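Phosphoribosylamine--glycine ligase (Thermotoga maritima, PDB 1VKZ) catalyses the ATP-dependent joining of 5-phosphoribosylamine to glycine, the step of de novo purine biosynthesis that yields glycinamide ribonucleotide. Local coordinates at residues Y217-M221 with D222-G226; P293-E296 with V297-L301. All coordinates share one frame; numbering follows the deposited sequence.

Contact 1 (Y217-M221 with D222-G226); sequences YKRLM and DGDRG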
ATOM      1  N   TYR A 217      -8.056  -7.161  -3.067  1.00 47.61           N
ATOM      2  CA  TYR A 217      -8.518  -7.657  -4.320  1.00 43.69           C
ATOM      3  C   TYR A 217      -7.764  -6.883  -5.389  1.00 46.06           C
ATOM      4  O   TYR A 217      -8.137  -5.765  -5.731  1.00 48.82           O
ATOM      5  CB  TYR A 217     -10.023  -7.427  -4.403  1.00 44.62           C
ATOM      6  CG  TYR A 217     -10.831  -8.323  -3.483  1.00 40.73           C
ATOM      7  CD1 TYR A 217     -10.901  -8.063  -2.130  1.00 42.74           C
ATOM      8  CD2 TYR A 217     -11.518  -9.443  -3.975  1.00 49.24           C
ATOM      9  CE1 TYR A 217     -11.632  -8.858  -1.280  1.00 40.54           C
ATOM     10  CE2 TYR A 217     -12.253 -10.273  -3.115  1.00 46.18           C
ATOM     11  CZ  TYR A 217     -12.297  -9.960  -1.766  1.00 40.58           C
ATOM     12  OH  TYR A 217     -13.012 -10.732  -0.888  1.00 37.56           O
ATOM     13  N   LYS A 218      -6.688  -7.479  -5.898  1.00 47.80           N
ATOM     14  CA  LYS A 218      -5.770  -6.827  -6.843  1.00 49.62           C
ATOM     15  C   LYS A 218      -6.270  -6.751  -8.283  1.00 48.12           C
ATOM     16  O   LYS A 218      -5.992  -5.784  -8.973  1.00 51.02           O
ATOM     17  CB  LYS A 218      -4.418  -7.555  -6.821  1.00 51.64           C
ATOM     18  CG  LYS A 218      -3.461  -7.074  -5.698  1.00 56.11           C
ATOM     19  CD  LYS A 218      -2.656  -5.834  -6.140  1.00 61.13           C
ATOM     20  CE  LYS A 218      -1.691  -6.115  -7.364  1.00 65.58           C
ATOM     21  NZ  LYS A 218      -0.669  -7.217  -7.161  1.00 61.06           N
ATOM     22  N   ARG A 219      -6.974  -7.773  -8.745  1.00 45.04           N
ATOM     23  CA  ARG A 219      -7.476  -7.801 -10.111  1.00 44.27           C
ATOM     24  C   ARG A 219      -8.677  -6.907 -10.287  1.00 40.13           C
ATOM     25  O   ARG A 219      -9.399  -6.667  -9.354  1.00 41.89           O
ATOM     26  CB  ARG A 219      -7.847  -9.230 -10.527  1.00 45.80           C
ATOM     27  CG  ARG A 219      -6.660 -10.163 -10.677  1.00 47.56           C
ATOM     28  CD  ARG A 219      -5.840  -9.884 -11.894  1.00 52.91           C
ATOM     29  NE  ARG A 219      -4.731 -10.819 -12.035  1.00 58.39           N
ATOM     30  CZ  ARG A 219      -3.797 -10.741 -12.979  1.00 58.97           C
ATOM     31  NH1 ARG A 219      -3.822  -9.768 -13.890  1.00 58.74           N
ATOM     32  NH2 ARG A 219      -2.825 -11.643 -13.010  1.00 60.00           N
ATOM     33  N   LEU A 220      -8.882  -6.423 -11.501  1.00 39.17           N
ATOM     34  CA  LEU A 220      -9.938  -5.465 -11.802  1.00 39.76           C
ATOM     35  C   LEU A 220     -11.334  -6.086 -11.766  1.00 41.27           C
ATOM     36  O   LEU A 220     -12.319  -5.412 -11.489  1.00 38.58           O
ATOM     37  CB  LEU A 220      -9.689  -4.914 -13.199  1.00 42.09           C
ATOM     38  CG  LEU A 220     -10.621  -3.853 -13.792  1.00 39.19           C
ATOM     39  CD1 LEU A 220     -10.442  -2.510 -13.086  1.00 38.57           C
ATOM     40  CD2 LEU A 220     -10.324  -3.766 -15.268  1.00 39.95           C
HETATM   41  N   MSE A 221     -11.410  -7.378 -12.074  1.00 45.43           N
HETATM   42  CA  MSE A 221     -12.675  -8.027 -12.352  1.00 49.23           C
HETATM   43  C   MSE A 221     -12.936  -9.237 -11.488  1.00 46.20           C
HETATM   44  O   MSE A 221     -12.020  -9.862 -10.958  1.00 41.99           O
HETATM   45  CB  MSE A 221     -12.722  -8.449 -13.812  1.00 50.07           C
HETATM   46  CG  MSE A 221     -12.250  -7.385 -14.769  1.00 53.61           C
HETATM   47 SE   MSE A 221     -12.637  -7.942 -16.554  1.00 67.17          SE
HETATM   48  CE  MSE A 221     -12.454  -6.153 -17.497  1.00 66.63           C
ATOM     49  N   ASP A 222     -14.222  -9.571 -11.410  1.00 47.34           N
ATOM     50  CA  ASP A 222     -14.730 -10.564 -10.491  1.00 47.53           C
ATOM     51  C   ASP A 222     -14.163 -11.895 -10.878  1.00 48.13           C
ATOM     52  O   ASP A 222     -13.906 -12.133 -12.049  1.00 51.42           O
ATOM     53  CB  ASP A 222     -16.261 -10.612 -10.531  1.00 48.56           C
ATOM     54  CG  ASP A 222     -16.905  -9.300 -10.095  1.00 47.98           C
ATOM     55  OD1 ASP A 222     -16.582  -8.236 -10.669  1.00 46.65           O
ATOM     56  OD2 ASP A 222     -17.762  -9.245  -9.197  1.00 51.50           O
ATOM     57  N   GLY A 223     -13.948 -12.757  -9.895  1.00 48.55           N
ATOM     58  CA  GLY A 223     -13.286 -14.024 -10.141  1.00 49.57           C
ATOM     59  C   GLY A 223     -11.829 -13.773 -10.489  1.00 49.88           C
ATOM     60  O   GLY A 223     -11.239 -14.518 -11.267  1.00 51.06           O
ATOM     61  N   ASP A 224     -11.272 -12.705  -9.916  1.00 49.33           N
ATOM     62  CA  ASP A 224      -9.896 -12.272 -10.150  1.00 49.66           C
ATOM     63  C   ASP A 224      -9.411 -12.401 -11.597  1.00 48.65           C
ATOM     64  O   ASP A 224      -8.364 -12.996 -11.894  1.00 50.18           O
ATOM     65  CB  ASP A 224      -8.961 -12.912  -9.121  1.00 50.70           C
ATOM     66  CG  ASP A 224      -9.028 -12.186  -7.776  1.00 58.67           C
ATOM     67  OD1 ASP A 224      -8.412 -11.089  -7.636  1.00 63.28           O
ATOM     68  OD2 ASP A 224      -9.706 -12.619  -6.815  1.00 67.14           O
ATOM     69  N   ARG A 225     -10.198 -11.803 -12.485  1.00 46.74           N
ATOM     70  CA  ARG A 225      -9.864 -11.684 -13.883  1.00 45.81           C
ATOM     71  C   ARG A 225      -9.483 -10.252 -14.189  1.00 42.46           C
ATOM     72  O   ARG A 225      -9.625  -9.373 -13.343  1.00 41.85           O
ATOM     73  CB  ARG A 225     -11.051 -12.090 -14.755  1.00 46.64           C
ATOM     74  CG  ARG A 225     -11.655 -13.455 -14.427  1.00 48.05           C
ATOM     75  CD  ARG A 225     -12.612 -13.942 -15.468  1.00 48.75           C
ATOM     76  NE  ARG A 225     -11.915 -14.040 -16.749  1.00 55.18           N
ATOM     77  CZ  ARG A 225     -11.300 -15.125 -17.217  1.00 49.52           C
ATOM     78  NH1 ARG A 225     -11.307 -16.276 -16.548  1.00 48.69           N
ATOM     79  NH2 ARG A 225     -10.677 -15.055 -18.385  1.00 51.58           N
ATOM     80  N   GLY A 226      -9.013 -10.026 -15.417  1.00 41.53           N
ATOM     81  CA  GLY A 226      -8.650  -8.692 -15.890  1.00 40.45           C
ATOM     82  C   GLY A 226      -7.269  -8.322 -15.403  1.00 39.94           C
ATOM     83  O   GLY A 226      -6.589  -9.151 -14.804  1.00 36.36           O
TER
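Met221 and Arg225 form an antiparallel hydrogen-bonded pair across a tight reversal of the chain, joined by two backbone bonds. Met221 N donates to Arg225 O over 3.0 Å. In the return bond Arg225 N meets Met221 O at 3.1 Å, coming from above the carbonyl plane. Asp222 and Gly223 are the central residues of a type II turn, and Asp224, which follows with positive phi, is the first residue of the bulge. The CB atoms of selenomethionine Met221 and Arg225 lie 4.1 Å apart on the same side of the hairpin, but the ends of both side chains lead away from the opposing arm, and Met221 CG passes 4.0 Å from Gly226 CA. Arg219 packs on the other strand with its aliphatic part: CG lies 3.6 Å from Asp224 OD1, while the guanidinium and carboxylate planes stand 70° apart. Bent at chi2 (-73°), the Arg219 side chain carries its NH1 to Gly226 O at 3.0 Å, a weak bond with an N-H...O angle of 129°. The Asp224 carboxylate is instead salt-bridged to Arg407, which also binds Arg219 O, so one guanidinium ties both arms to the C-terminal end. With Asp224 and Arg225 both facing Met221, the arrangement is a G1 beta bulge closing a surface hairpin.

Contact 2 (P293-E296 with V297-L301); sequences PETE and VIVTL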
ATOM      1  N   PRO A 293      -6.203  -0.244  -1.037  1.00 47.99           N
ATOM      2  CA  PRO A 293      -7.111   0.221  -0.013  1.00 47.18           C
ATOM      3  C   PRO A 293      -7.065  -0.479   1.342  1.00 48.67           C
ATOM      4  O   PRO A 293      -8.077  -0.483   2.031  1.00 49.97           O
ATOM      5  CB  PRO A 293      -8.440  -0.045  -0.666  1.00 47.06           C
ATOM      6  CG  PRO A 293      -8.209  -1.244  -1.541  1.00 44.49           C
ATOM      7  CD  PRO A 293      -6.736  -1.444  -1.697  1.00 49.43           C
ATOM      8  N   GLU A 294      -5.932  -1.039   1.760  1.00 48.34           N
ATOM      9  CA  GLU A 294      -5.908  -1.677   3.091  1.00 47.65           C
ATOM     10  C   GLU A 294      -6.067  -0.680   4.237  1.00 45.86           C
ATOM     11  O   GLU A 294      -6.663  -0.980   5.243  1.00 44.52           O
ATOM     12  CB  GLU A 294      -4.622  -2.465   3.322  1.00 48.77           C
ATOM     13  CG  GLU A 294      -4.493  -3.736   2.498  1.00 52.58           C
ATOM     14  CD  GLU A 294      -3.576  -3.567   1.318  1.00 56.40           C
ATOM     15  OE1 GLU A 294      -3.661  -2.511   0.664  1.00 57.82           O
ATOM     16  OE2 GLU A 294      -2.788  -4.490   1.050  1.00 62.90           O
ATOM     17  N   THR A 295      -5.477   0.491   4.092  1.00 46.34           N
ATOM     18  CA  THR A 295      -5.545   1.528   5.127  1.00 46.21           C
ATOM     19  C   THR A 295      -6.968   1.924   5.462  1.00 45.65           C
ATOM     20  O   THR A 295      -7.331   2.041   6.638  1.00 49.18           O
ATOM     21  CB  THR A 295      -4.744   2.793   4.684  1.00 48.38           C
ATOM     22  OG1 THR A 295      -3.334   2.512   4.579  1.00 43.90           O
ATOM     23  CG2 THR A 295      -4.854   3.928   5.723  1.00 47.76           C
ATOM     24  N   GLU A 296      -7.772   2.146   4.428  1.00 47.44           N
ATOM     25  CA  GLU A 296      -9.215   2.450   4.570  1.00 44.76           C
ATOM     26  C   GLU A 296      -9.848   1.450   5.524  1.00 43.94           C
ATOM     27  O   GLU A 296     -10.555   1.823   6.436  1.00 46.63           O
ATOM     28  CB  GLU A 296      -9.925   2.384   3.201  1.00 42.98           C
ATOM     29  CG  GLU A 296      -9.620   3.538   2.259  1.00 39.47           C
ATOM     30  CD  GLU A 296      -8.364   3.394   1.405  1.00 43.93           C
ATOM     31  OE1 GLU A 296      -7.323   2.814   1.824  1.00 47.96           O
ATOM     32  OE2 GLU A 296      -8.405   3.932   0.285  1.00 45.71           O
ATOM     33  N   VAL A 297      -9.568   0.171   5.320  1.00 43.63           N
ATOM     34  CA  VAL A 297     -10.189  -0.871   6.131  1.00 44.07           C
ATOM     35  C   VAL A 297      -9.652  -0.874   7.556  1.00 40.79           C
ATOM     36  O   VAL A 297     -10.413  -0.935   8.501  1.00 42.39           O
ATOM     37  CB  VAL A 297     -10.032  -2.249   5.476  1.00 41.65           C
ATOM     38  CG1 VAL A 297     -10.630  -3.326   6.349  1.00 46.76           C
ATOM     39  CG2 VAL A 297     -10.759  -2.255   4.176  1.00 51.32           C
ATOM     40  N   ILE A 298      -8.340  -0.847   7.686  1.00 41.08           N
ATOM     41  CA  ILE A 298      -7.665  -0.880   8.972  1.00 41.67           C
ATOM     42  C   ILE A 298      -8.148   0.278   9.815  1.00 42.27           C
ATOM     43  O   ILE A 298      -8.552   0.110  10.941  1.00 45.88           O
ATOM     44  CB  ILE A 298      -6.121  -0.824   8.775  1.00 40.94           C
ATOM     45  CG1 ILE A 298      -5.608  -2.131   8.144  1.00 42.93           C
ATOM     46  CG2 ILE A 298      -5.411  -0.577  10.112  1.00 44.87           C
ATOM     47  CD1 ILE A 298      -4.155  -2.050   7.435  1.00 41.82           C
ATOM     48  N   VAL A 299      -8.107   1.468   9.249  1.00 45.27           N
ATOM     49  CA  VAL A 299      -8.564   2.687   9.926  1.00 45.29           C
ATOM     50  C   VAL A 299     -10.029   2.604  10.366  1.00 45.33           C
ATOM     51  O   VAL A 299     -10.381   3.011  11.465  1.00 43.65           O
ATOM     52  CB  VAL A 299      -8.347   3.905   8.998  1.00 44.32           C
ATOM     53  CG1 VAL A 299      -8.988   5.140   9.535  1.00 48.27           C
ATOM     54  CG2 VAL A 299      -6.839   4.148   8.795  1.00 49.86           C
ATOM     55  N   THR A 300     -10.882   2.064   9.503  1.00 46.07           N
ATOM     56  CA  THR A 300     -12.293   1.972   9.819  1.00 44.70           C
ATOM     57  C   THR A 300     -12.490   0.955  10.900  1.00 43.69           C
ATOM     58  O   THR A 300     -13.475   1.012  11.575  1.00 44.62           O
ATOM     59  CB  THR A 300     -13.135   1.586   8.591  1.00 42.89           C
ATOM     60  OG1 THR A 300     -12.930   2.528   7.550  1.00 40.74           O
ATOM     61  CG2 THR A 300     -14.617   1.720   8.880  1.00 50.13           C
ATOM     62  N   LEU A 301     -11.550   0.026  11.075  1.00 45.55           N
ATOM     63  CA  LEU A 301     -11.690  -0.993  12.130  1.00 44.56           C
ATOM     64  C   LEU A 301     -11.390  -0.487  13.536  1.00 44.70           C
ATOM     65  O   LEU A 301     -11.870  -1.066  14.494  1.00 45.52           O
ATOM     66  CB  LEU A 301     -10.821  -2.218  11.838  1.00 45.05           C
ATOM     67  CG  LEU A 301     -11.315  -3.114  10.703  1.00 39.94           C
ATOM     68  CD1 LEU A 301     -10.249  -4.141  10.338  1.00 44.78           C
ATOM     69  CD2 LEU A 301     -12.628  -3.800  11.062  1.00 37.11           C
TER
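Thr295 and Val299 stand one turn apart on helix 294-301, the i to i+4 spacing of an alpha-helix, and their side chains touch through methyl groups. CG2 of Thr295 lies 3.7 Å from CG2 of Val299, the two side chains set at a slant to each other. The threonine methyl is anti to its own nitrogen, which leaves OG1 beside that nitrogen (chi1 -66°), where it hydrogen-bonds Gly291 O just ahead of the helix. This methyl pair faces helix 25-36, with Ile30 against Thr295 and Trp32 against Val299. On another side of the helix Ile298 folds back over the preceding turn: its CD1 comes within 4.2 Å of Glu294 CB and also lies against the Glu294 carbonyl. Glu294 O accepts Ile298 N at 3.0 Å in a nearly straight bond (172°). Val297 turns instead to strand 327-334, packing on Ala328 and Asp330. Pro293, after a cis peptide bond, occupies the N-cap position. Glu296 O is gripped twice by Thr300, four residues on, whose N and OG1 approach from opposite faces of the carbonyl plane; N is 3.1 Å from Glu296 O, and the hydroxyl OG1 donates to that oxygen at 2.7 Å.

How the contacts relate
Both contacts are local, each joining neighbouring pieces of one continuous stretch. Followed from the N terminus, strand 215-219 runs into contact 1, where residues 217-226 double back as a hairpin leading to strand 227-228. Strand 233-236, helix 242-261 and the antiparallel strands 269-277 and 280-287 come next, and only then does contact 2 open helix 294-301. The two are in series, neither nesting nor crossing, with centres about 20 Å apart and nearest atoms about 6 Å apart. Contact 1 lies at the surface, tied to the C-terminal end through Arg407; contact 2 is buried between helix 25-36 and strands 327-334 and 374-382.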